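Local coordinates for uncharacterized protein (Staphylococcus aureus subsp. aureus, PDB 3H04), which is of unknown function but has an alpha/beta-hydrolase fold related to the BD-FAE family, and is probably an esterase-like serine hydrolase, at residues R130-P135 and A192-S197; Y178-G183 and D220-V225; E227-M232 and F240-K245. All blocks are in the same frame, centred on the assembly; numbering follows the deposited sequence.

Contact 1: R130-P135 and A192-S197; sequences RINTEP and ADYTDS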
loop_
_atom_site.group_PDB
_atom_site.type_symbol
_atom_site.label_atom_id
_atom_site.label_comp_id
_atom_site.label_asym_id
_atom_site.label_seq_id
_atom_site.Cartn_x
_atom_site.Cartn_y
_atom_site.Cartn_z
ATOM N N ARG A 130 7.248 -7.654 -4.784
ATOM C CA ARG A 130 7.018 -8.675 -5.809
ATOM C C ARG A 130 5.791 -9.492 -5.412
ATOM O O ARG A 130 5.475 -9.598 -4.221
ATOM C CB ARG A 130 8.258 -9.562 -5.944
ATOM C CG ARG A 130 8.710 -10.059 -4.576
ATOM C CD ARG A 130 9.931 -10.942 -4.570
ATOM N NE ARG A 130 10.241 -11.348 -3.192
ATOM C CZ ARG A 130 11.294 -12.093 -2.860
ATOM N NH1 ARG A 130 12.134 -12.504 -3.787
ATOM N NH2 ARG A 130 11.506 -12.442 -1.596
ATOM N N ILE A 131 5.089 -10.025 -6.409
ATOM C CA ILE A 131 3.973 -10.972 -6.182
ATOM C C ILE A 131 4.337 -12.418 -6.491
ATOM O O ILE A 131 3.661 -13.326 -6.006
ATOM C CB ILE A 131 2.695 -10.583 -6.937
ATOM C CG1 ILE A 131 2.926 -10.425 -8.422
ATOM C CG2 ILE A 131 2.169 -9.246 -6.384
ATOM C CD1 ILE A 131 1.663 -10.193 -9.183
ATOM N N ASN A 132 5.400 -12.624 -7.264
ATOM C CA ASN A 132 5.864 -13.946 -7.650
ATOM C C ASN A 132 6.707 -14.519 -6.542
ATOM O O ASN A 132 7.930 -14.582 -6.667
ATOM C CB ASN A 132 6.686 -13.897 -8.947
ATOM C CG ASN A 132 7.121 -15.277 -9.408
ATOM O OD1 ASN A 132 6.583 -16.295 -8.951
ATOM N ND2 ASN A 132 8.090 -15.325 -10.313
ATOM N N THR A 133 6.064 -14.960 -5.466
ATOM C CA THR A 133 6.782 -15.457 -4.289
ATOM C C THR A 133 5.943 -16.612 -3.719
ATOM O O THR A 133 4.715 -16.655 -3.906
ATOM C CB THR A 133 7.105 -14.254 -3.256
ATOM O OG1 THR A 133 6.246 -13.115 -3.479
ATOM C CG2 THR A 133 8.443 -13.731 -3.428
ATOM N N GLU A 134 6.546 -17.596 -3.067
ATOM C CA GLU A 134 5.760 -18.806 -2.763
ATOM C C GLU A 134 4.580 -18.547 -1.773
ATOM O O GLU A 134 3.469 -19.072 -1.963
ATOM C CB GLU A 134 6.661 -19.957 -2.293
ATOM C CG GLU A 134 6.195 -21.365 -2.735
ATOM C CD GLU A 134 6.015 -21.589 -4.276
ATOM O OE1 GLU A 134 6.834 -21.102 -5.084
ATOM O OE2 GLU A 134 5.046 -22.286 -4.683
ATOM N N PRO A 135 4.811 -17.746 -0.732
ATOM C CA PRO A 135 3.717 -17.398 0.192
ATOM C C PRO A 135 2.498 -16.746 -0.467
ATOM O O PRO A 135 1.395 -16.835 0.087
ATOM C CB PRO A 135 4.373 -16.403 1.144
ATOM C CG PRO A 135 5.760 -16.732 1.133
ATOM C CD PRO A 135 6.093 -17.202 -0.257
ATOM N N ALA A 192 -1.991 -11.540 -17.143
ATOM C CA ALA A 192 -1.586 -12.529 -18.123
ATOM C C ALA A 192 -0.438 -13.321 -17.550
ATOM O O ALA A 192 -0.374 -14.524 -17.713
ATOM C CB ALA A 192 -1.154 -11.868 -19.464
ATOM N N ASP A 193 0.488 -12.637 -16.901
ATOM C CA ASP A 193 1.684 -13.298 -16.394
ATOM C C ASP A 193 2.212 -12.594 -15.163
ATOM O O ASP A 193 2.902 -11.571 -15.250
ATOM C CB ASP A 193 2.772 -13.342 -17.448
ATOM C CG ASP A 193 3.959 -14.193 -17.005
ATOM O OD1 ASP A 193 3.961 -14.711 -15.836
ATOM O OD2 ASP A 193 4.873 -14.355 -17.826
ATOM N N TYR A 194 1.877 -13.152 -14.017
ATOM C CA TYR A 194 2.279 -12.571 -12.724
ATOM C C TYR A 194 3.780 -12.638 -12.489
ATOM O O TYR A 194 4.268 -12.018 -11.532
ATOM C CB TYR A 194 1.559 -13.289 -11.581
ATOM C CG TYR A 194 2.053 -14.704 -11.380
ATOM C CD1 TYR A 194 3.050 -14.985 -10.453
ATOM C CD2 TYR A 194 1.550 -15.762 -12.132
ATOM C CE1 TYR A 194 3.531 -16.261 -10.286
ATOM C CE2 TYR A 194 2.030 -17.058 -11.962
ATOM C CZ TYR A 194 3.015 -17.296 -11.025
ATOM O OH TYR A 194 3.509 -18.585 -10.851
ATOM N N THR A 195 4.528 -13.366 -13.319
ATOM C CA THR A 195 6.003 -13.447 -13.151
ATOM C C THR A 195 6.753 -12.335 -13.879
ATOM O O THR A 195 7.978 -12.295 -13.847
ATOM C CB THR A 195 6.597 -14.776 -13.688
ATOM O OG1 THR A 195 6.480 -14.791 -15.117
ATOM C CG2 THR A 195 5.883 -16.005 -13.086
ATOM N N ASP A 196 6.010 -11.471 -14.560
ATOM C CA ASP A 196 6.552 -10.441 -15.422
ATOM C C ASP A 196 7.172 -9.298 -14.621
ATOM O O ASP A 196 6.689 -8.945 -13.540
ATOM C CB ASP A 196 5.412 -9.952 -16.330
ATOM C CG ASP A 196 5.853 -8.956 -17.348
ATOM O OD1 ASP A 196 6.010 -9.366 -18.521
ATOM O OD2 ASP A 196 6.062 -7.765 -16.998
ATOM N N SER A 197 8.250 -8.704 -15.148
ATOM C CA SER A 197 9.009 -7.691 -14.357
ATOM C C SER A 197 8.193 -6.454 -14.055
ATOM O O SER A 197 8.491 -5.728 -13.107
ATOM C CB SER A 197 10.324 -7.294 -15.049
ATOM O OG SER A 197 10.042 -6.560 -16.220
#
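Asp193 OD1 is gripped twice by Thr195, a residue that also lies against Asn132 of the facing loop. The hydroxyl of Thr195 gives the shorter bond, OG1 to Asp193 OD1 at 2.6 Å. It arrives on the syn side of the carboxylate, somewhat out of plane. The backbone N of Thr195 donates to Asp193 OD1 at 2.9 Å, from well above the carboxylate plane and from the same face. This second bond closes an Asx turn, set inside a type I beta turn from Asp193 to Asp196. Thr195 OG1 lies between its own N and carbonyl carbon (chi1 69°), which turns the hydroxyl back to Asp193. The methyl Thr195 CG2 is left to meet Asn132 ND2 at 3.6 Å.

Asn132 does most of the touching from the other side. Its CG is anti to the backbone N (chi1 -177°), and the amide reaches toward the turn. Asn132 OD1 comes to the edge of the Tyr194 ring, near its plane, 3.3 Å from Tyr194 CE1, and so faces the ring's C-H rim and not its pi cloud. Amide and ring stand almost perpendicular, 88° apart. Ile131 adds an apolar touch: its CD1 is 3.9 Å from Tyr194 CB. The backbone O of Tyr194 also lies beside Ile131 CG1, at 3.7 Å.

Trp185 and Ile186 of helix 185-189 pack on Ile131, and Ile186 also touches Tyr194. Asn200 and Lys137 adjoin Asn132. The contact thus joins two loops of the helical region that follows strand 121-125. The bonds to Asp193 OD1 lie within the 192-197 turn and probably stiffen it. Across the interface the hold is van der Waals packing, with a probably favourable approach of the amide oxygen to the ring edge.

Contact 2: Y178-G183 and D220-V225; sequences YARGTG and DYDVPV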
loop_
_atom_site.group_PDB
_atom_site.type_symbol
_atom_site.label_atom_id
_atom_site.label_comp_id
_atom_site.label_asym_id
_atom_site.label_seq_id
_atom_site.Cartn_x
_atom_site.Cartn_y
_atom_site.Cartn_z
ATOM N N TYR A 178 -10.502 -15.579 1.884
ATOM C CA TYR A 178 -10.763 -16.726 1.033
ATOM C C TYR A 178 -9.618 -16.892 0.026
ATOM O O TYR A 178 -9.102 -17.993 -0.163
ATOM C CB TYR A 178 -12.081 -16.523 0.289
ATOM C CG TYR A 178 -12.397 -17.643 -0.665
ATOM C CD1 TYR A 178 -12.875 -18.847 -0.202
ATOM C CD2 TYR A 178 -12.231 -17.478 -2.031
ATOM C CE1 TYR A 178 -13.205 -19.896 -1.109
ATOM C CE2 TYR A 178 -12.524 -18.502 -2.916
ATOM C CZ TYR A 178 -12.998 -19.695 -2.454
ATOM O OH TYR A 178 -13.266 -20.681 -3.356
ATOM N N ALA A 179 -9.261 -15.802 -0.634
ATOM C CA ALA A 179 -8.198 -15.849 -1.636
ATOM C C ALA A 179 -6.857 -16.379 -1.072
ATOM O O ALA A 179 -6.231 -17.324 -1.657
ATOM C CB ALA A 179 -8.009 -14.441 -2.257
ATOM N N ARG A 180 -6.389 -15.779 0.030
ATOM C CA ARG A 180 -5.153 -16.281 0.698
ATOM C C ARG A 180 -5.301 -17.691 1.252
ATOM O O ARG A 180 -4.371 -18.513 1.165
ATOM C CB ARG A 180 -4.722 -15.349 1.818
ATOM C CG ARG A 180 -4.353 -13.946 1.405
ATOM C CD ARG A 180 -3.278 -13.859 0.305
ATOM N NE ARG A 180 -2.037 -14.580 0.625
ATOM C CZ ARG A 180 -1.110 -14.159 1.485
ATOM N NH1 ARG A 180 -1.236 -13.014 2.167
ATOM N NH2 ARG A 180 -0.041 -14.901 1.700
ATOM N N GLY A 181 -6.448 -17.974 1.884
ATOM C CA GLY A 181 -6.651 -19.246 2.509
ATOM C C GLY A 181 -6.816 -20.422 1.543
ATOM O O GLY A 181 -6.820 -21.608 1.986
ATOM N N THR A 182 -7.055 -20.138 0.249
ATOM C CA THR A 182 -7.181 -21.204 -0.771
ATOM C C THR A 182 -6.041 -21.139 -1.774
ATOM O O THR A 182 -5.969 -21.963 -2.716
ATOM C CB THR A 182 -8.492 -21.111 -1.546
ATOM O OG1 THR A 182 -8.612 -19.818 -2.158
ATOM C CG2 THR A 182 -9.678 -21.375 -0.635
ATOM N N GLY A 183 -5.153 -20.166 -1.588
ATOM C CA GLY A 183 -4.055 -19.939 -2.549
ATOM C C GLY A 183 -4.504 -19.441 -3.923
ATOM O O GLY A 183 -3.797 -19.628 -4.908
ATOM N N ASP A 220 5.017 -11.733 11.213
ATOM C CA ASP A 220 3.876 -11.389 10.321
ATOM C C ASP A 220 3.416 -12.632 9.587
ATOM O O ASP A 220 4.208 -13.282 8.915
ATOM C CB ASP A 220 4.320 -10.364 9.315
ATOM C CG ASP A 220 3.172 -9.729 8.564
ATOM O OD1 ASP A 220 2.147 -10.393 8.306
ATOM O OD2 ASP A 220 3.338 -8.550 8.214
ATOM N N TYR A 221 2.151 -12.969 9.801
ATOM C CA TYR A 221 1.492 -14.154 9.224
ATOM C C TYR A 221 0.894 -13.906 7.815
ATOM O O TYR A 221 0.503 -14.857 7.142
ATOM C CB TYR A 221 0.336 -14.605 10.157
ATOM C CG TYR A 221 -0.621 -13.460 10.506
ATOM C CD1 TYR A 221 -1.593 -13.027 9.594
ATOM C CD2 TYR A 221 -0.519 -12.784 11.714
ATOM C CE1 TYR A 221 -2.402 -11.995 9.880
ATOM C CE2 TYR A 221 -1.339 -11.723 12.012
ATOM C CZ TYR A 221 -2.291 -11.339 11.092
ATOM O OH TYR A 221 -3.108 -10.275 11.363
ATOM N N ASP A 222 0.841 -12.650 7.374
ATOM C CA ASP A 222 0.189 -12.262 6.114
ATOM C C ASP A 222 1.214 -11.990 4.978
ATOM O O ASP A 222 1.100 -12.532 3.857
ATOM C CB ASP A 222 -0.668 -11.015 6.373
ATOM C CG ASP A 222 -1.439 -10.546 5.106
ATOM O OD1 ASP A 222 -2.622 -10.871 4.938
ATOM O OD2 ASP A 222 -0.849 -9.833 4.278
ATOM N N VAL A 223 2.240 -11.192 5.301
ATOM C CA VAL A 223 3.343 -10.875 4.418
ATOM C C VAL A 223 4.613 -11.284 5.177
ATOM O O VAL A 223 4.939 -10.687 6.167
ATOM C CB VAL A 223 3.489 -9.369 4.130
ATOM C CG1 VAL A 223 4.734 -9.119 3.264
ATOM C CG2 VAL A 223 2.266 -8.835 3.462
ATOM N N PRO A 224 5.285 -12.310 4.739
ATOM C CA PRO A 224 6.468 -12.706 5.489
ATOM C C PRO A 224 7.522 -11.566 5.628
ATOM O O PRO A 224 7.744 -10.814 4.688
ATOM C CB PRO A 224 7.062 -13.819 4.628
ATOM C CG PRO A 224 6.027 -14.271 3.792
ATOM C CD PRO A 224 5.086 -13.133 3.535
ATOM N N VAL A 225 8.176 -11.471 6.787
ATOM C CA VAL A 225 9.227 -10.461 6.990
ATOM C C VAL A 225 10.382 -10.599 5.977
ATOM O O VAL A 225 11.058 -9.636 5.653
ATOM C CB VAL A 225 9.767 -10.503 8.471
ATOM C CG1 VAL A 225 10.561 -11.791 8.725
ATOM C CG2 VAL A 225 10.591 -9.244 8.742
#
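The loop after strand 212-217 carries the acid of a probable Ser-His-Asp triad, and here Arg180 of helix 173-182 is bound to it through Asp222. Arg180 NH1 donates to the backbone O of Asp222 at 2.9 Å, with an N-H...O angle of 166°. The oxygen lies in the guanidinium plane, at its edge. Arg180 NH2 makes a weak second bond to the same Asp222 O at 3.4 Å. The arginine chain is bent at chi2 and chi3, which curls the guanidinium round to this carbonyl.

The carboxylate of Asp222 is a looser partner. Asp222 OD1 stands 3.8 Å from Arg180 NH1, a long salt bridge. The two planes are 84° apart, so the groups do not pair flat. Asp222 OD1 is instead hydrogen-bonded to Tyr143 OH and Tyr176 OH. Tyr176 OH also bonds to Arg180 NH1, while NH2 reaches Pro135 O.

Asp220 OD1 shapes the loop from within. Asp220 OD1 accepts from Asp222 N at 2.8 Å, nearly along its C-O axis, and from Val223 N at 3.1 Å, from above the carboxylate plane. This is an Asx turn extended to an Asx motif. Its other oxygen, OD2, bonds His248 ND1, in keeping with a charge relay to Ser104.

Both touching residues are buried. The arginine charge probably offsets that of Asp222, while the strong NH1 bond probably steadies this carbonyl beside the putative active site.

Contact 3: E227-M232 and F240-K245; sequences ESEHIM and FERVNK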
loop_
_atom_site.group_PDB
_atom_site.type_symbol
_atom_site.label_atom_id
_atom_site.label_comp_id
_atom_site.label_asym_id
_atom_site.label_seq_id
_atom_site.Cartn_x
_atom_site.Cartn_y
_atom_site.Cartn_z
ATOM N N GLU A 227 10.061 -10.553 2.909
ATOM C CA GLU A 227 9.823 -9.614 1.801
ATOM C C GLU A 227 10.538 -8.277 2.043
ATOM O O GLU A 227 11.064 -7.651 1.098
ATOM C CB GLU A 227 8.333 -9.385 1.553
ATOM C CG GLU A 227 7.593 -10.647 1.054
ATOM C CD GLU A 227 8.269 -11.235 -0.220
ATOM O OE1 GLU A 227 8.653 -10.444 -1.131
ATOM O OE2 GLU A 227 8.442 -12.474 -0.308
ATOM N N SER A 228 10.592 -7.872 3.299
ATOM C CA SER A 228 11.344 -6.674 3.675
ATOM C C SER A 228 12.848 -6.926 3.631
ATOM O O SER A 228 13.603 -6.053 3.142
ATOM C CB SER A 228 10.952 -6.195 5.068
ATOM O OG SER A 228 9.704 -5.509 5.080
ATOM N N GLU A 229 13.282 -8.103 4.125
ATOM C CA GLU A 229 14.721 -8.489 4.050
ATOM C C GLU A 229 15.169 -8.493 2.592
ATOM O O GLU A 229 16.240 -7.990 2.272
ATOM C CB GLU A 229 14.986 -9.850 4.703
ATOM C CG GLU A 229 14.651 -9.916 6.181
ATOM C CD GLU A 229 14.618 -11.342 6.773
ATOM O OE1 GLU A 229 14.804 -12.352 6.049
ATOM O OE2 GLU A 229 14.409 -11.414 7.995
ATOM N N HIS A 230 14.315 -8.972 1.690
ATOM C CA HIS A 230 14.619 -8.944 0.241
ATOM C C HIS A 230 14.911 -7.517 -0.280
ATOM O O HIS A 230 15.860 -7.305 -1.058
ATOM C CB HIS A 230 13.491 -9.548 -0.597
ATOM C CG HIS A 230 13.721 -9.460 -2.082
ATOM N ND1 HIS A 230 14.741 -10.126 -2.715
ATOM C CD2 HIS A 230 13.061 -8.779 -3.053
ATOM C CE1 HIS A 230 14.716 -9.854 -4.007
ATOM N NE2 HIS A 230 13.695 -9.053 -4.241
ATOM N N ILE A 231 14.107 -6.552 0.153
ATOM C CA ILE A 231 14.297 -5.171 -0.280
ATOM C C ILE A 231 15.635 -4.649 0.280
ATOM O O ILE A 231 16.469 -4.112 -0.463
ATOM C CB ILE A 231 13.097 -4.318 0.163
ATOM C CG1 ILE A 231 11.878 -4.722 -0.668
ATOM C CG2 ILE A 231 13.365 -2.862 -0.064
ATOM C CD1 ILE A 231 10.588 -4.351 -0.067
ATOM N N MET A 232 15.870 -4.936 1.546
ATOM C CA MET A 232 17.120 -4.549 2.220
ATOM C C MET A 232 18.345 -5.242 1.645
ATOM O O MET A 232 19.471 -4.786 1.882
ATOM C CB MET A 232 17.052 -4.903 3.719
ATOM C CG MET A 232 15.753 -4.533 4.389
ATOM S SD MET A 232 15.877 -3.137 5.519
ATOM C CE MET A 232 16.822 -3.916 6.790
ATOM N N PHE A 240 15.123 0.319 9.098
ATOM C CA PHE A 240 14.331 -0.883 9.325
ATOM C C PHE A 240 13.943 -0.951 10.822
ATOM O O PHE A 240 14.815 -1.022 11.726
ATOM C CB PHE A 240 15.142 -2.089 8.922
ATOM C CG PHE A 240 14.386 -3.397 8.865
ATOM C CD1 PHE A 240 12.988 -3.476 8.851
ATOM C CD2 PHE A 240 15.124 -4.585 8.794
ATOM C CE1 PHE A 240 12.330 -4.749 8.795
ATOM C CE2 PHE A 240 14.494 -5.838 8.693
ATOM C CZ PHE A 240 13.071 -5.909 8.705
ATOM N N GLU A 241 12.641 -0.932 11.046
ATOM C CA GLU A 241 12.058 -1.332 12.318
ATOM C C GLU A 241 11.462 -2.713 12.204
ATOM O O GLU A 241 10.405 -2.945 11.547
ATOM C CB GLU A 241 10.990 -0.333 12.735
ATOM C CG GLU A 241 11.566 1.036 13.050
ATOM C CD GLU A 241 12.302 1.012 14.355
ATOM O OE1 GLU A 241 11.674 0.631 15.380
ATOM O OE2 GLU A 241 13.495 1.385 14.378
ATOM N N ARG A 242 12.125 -3.619 12.890
ATOM C CA ARG A 242 11.834 -5.035 12.849
ATOM C C ARG A 242 11.121 -5.291 14.177
ATOM O O ARG A 242 11.743 -5.442 15.228
ATOM C CB ARG A 242 13.157 -5.800 12.702
ATOM C CG ARG A 242 13.035 -7.162 12.166
ATOM C CD ARG A 242 14.341 -8.002 12.301
ATOM N NE ARG A 242 13.879 -9.346 12.052
ATOM C CZ ARG A 242 13.820 -9.916 10.868
ATOM N NH1 ARG A 242 14.434 -9.377 9.817
ATOM N NH2 ARG A 242 13.285 -11.117 10.781
ATOM N N VAL A 243 9.803 -5.292 14.129
ATOM C CA VAL A 243 8.969 -5.334 15.321
ATOM C C VAL A 243 8.787 -6.780 15.771
ATOM O O VAL A 243 8.453 -7.646 14.967
ATOM C CB VAL A 243 7.627 -4.654 15.041
ATOM C CG1 VAL A 243 6.663 -4.754 16.262
ATOM C CG2 VAL A 243 7.876 -3.205 14.640
ATOM N N ASN A 244 9.055 -7.036 17.057
ATOM C CA ASN A 244 9.047 -8.384 17.615
ATOM C C ASN A 244 7.638 -8.755 18.076
ATOM O O ASN A 244 7.358 -8.889 19.264
ATOM C CB ASN A 244 10.082 -8.515 18.747
ATOM C CG ASN A 244 10.206 -9.948 19.271
ATOM O OD1 ASN A 244 10.224 -10.932 18.494
ATOM N ND2 ASN A 244 10.288 -10.073 20.589
ATOM N N LYS A 245 6.750 -8.932 17.109
ATOM C CA LYS A 245 5.373 -9.322 17.381
ATOM C C LYS A 245 4.943 -10.277 16.305
ATOM O O LYS A 245 5.488 -10.265 15.190
ATOM C CB LYS A 245 4.444 -8.105 17.342
ATOM C CG LYS A 245 4.717 -7.066 18.409
ATOM C CD LYS A 245 3.810 -5.853 18.241
ATOM C CE LYS A 245 3.931 -4.922 19.445
ATOM N NZ LYS A 245 3.017 -3.756 19.313
#
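Glu229 and Arg242 meet in a salt bridge through one carboxylate oxygen. Glu229 OE2 lies 2.7 Å from Arg242 NH1 and uses its anti lone pair. Arg242 NH2 adds a weak bond to the same Glu229 OE2 at 3.0 Å. The oxygen sits at the guanidinium edge, near its plane, and the two flat groups are nearly coplanar. Both chains are stretched out to meet. Glu229 is extended beyond CG, and Arg242 runs extended from CG to NE, with the guanidinium swung across the end of the chain at chi4 (89°).

Phe240 points from the strand toward the helix. With CG trans to the backbone N (chi1 -170°), the Phe240 ring heads for the helix. Arg242 CB lies over one face of the Phe240 ring, 4.0 Å above its plane and offset toward the rim. Met232 is bent at chi2 (-108°), away from a staggered value. Met232 SD lies 4.2 Å from the Phe240 ring centroid and oblique to it, a Met-aromatic contact. The modelled position of the Met232 methyl is doubtful. Ser228 CB approaches Phe240 CZ at 4.2 Å, also obliquely, while its hydroxyl bonds His216 ND1.

Ile214 of strand 212-217 touches Ser228, Met232 and Phe240. Helix 227-232 and strand 240-243 run nearly antiparallel, their axes 10.9 Å apart at closest. This is the second half of a beta-alpha-beta crossover, in which helix 226-232 links strand 212-217 to the parallel strand 238-243 at the edge of the alpha/beta-hydrolase sheet.

In the fold
From the N terminus, the chain builds most of the central sheet before contact 1 begins, just after strand 121-125. Contact 1 closes a largely helical excursion, joining its opening loop to the 192-197 turn. Contact 2 starts inside that excursion and ends beyond strand 212-217, so contacts 1 and 2 cross. Arg180 ties them through Pro135 O, and Pro135 packs on Pro224. Contact 3 follows both in series. The salt bridge of Arg130 with Glu227 joins it to contact 1, and Val225 of contact 2 packs on Arg242 and Phe240 of contact 3. Contact 2 ties the helical region to the loop after strand 212-217, and contact 3 ties helix 226-232 to edge strand 238-243.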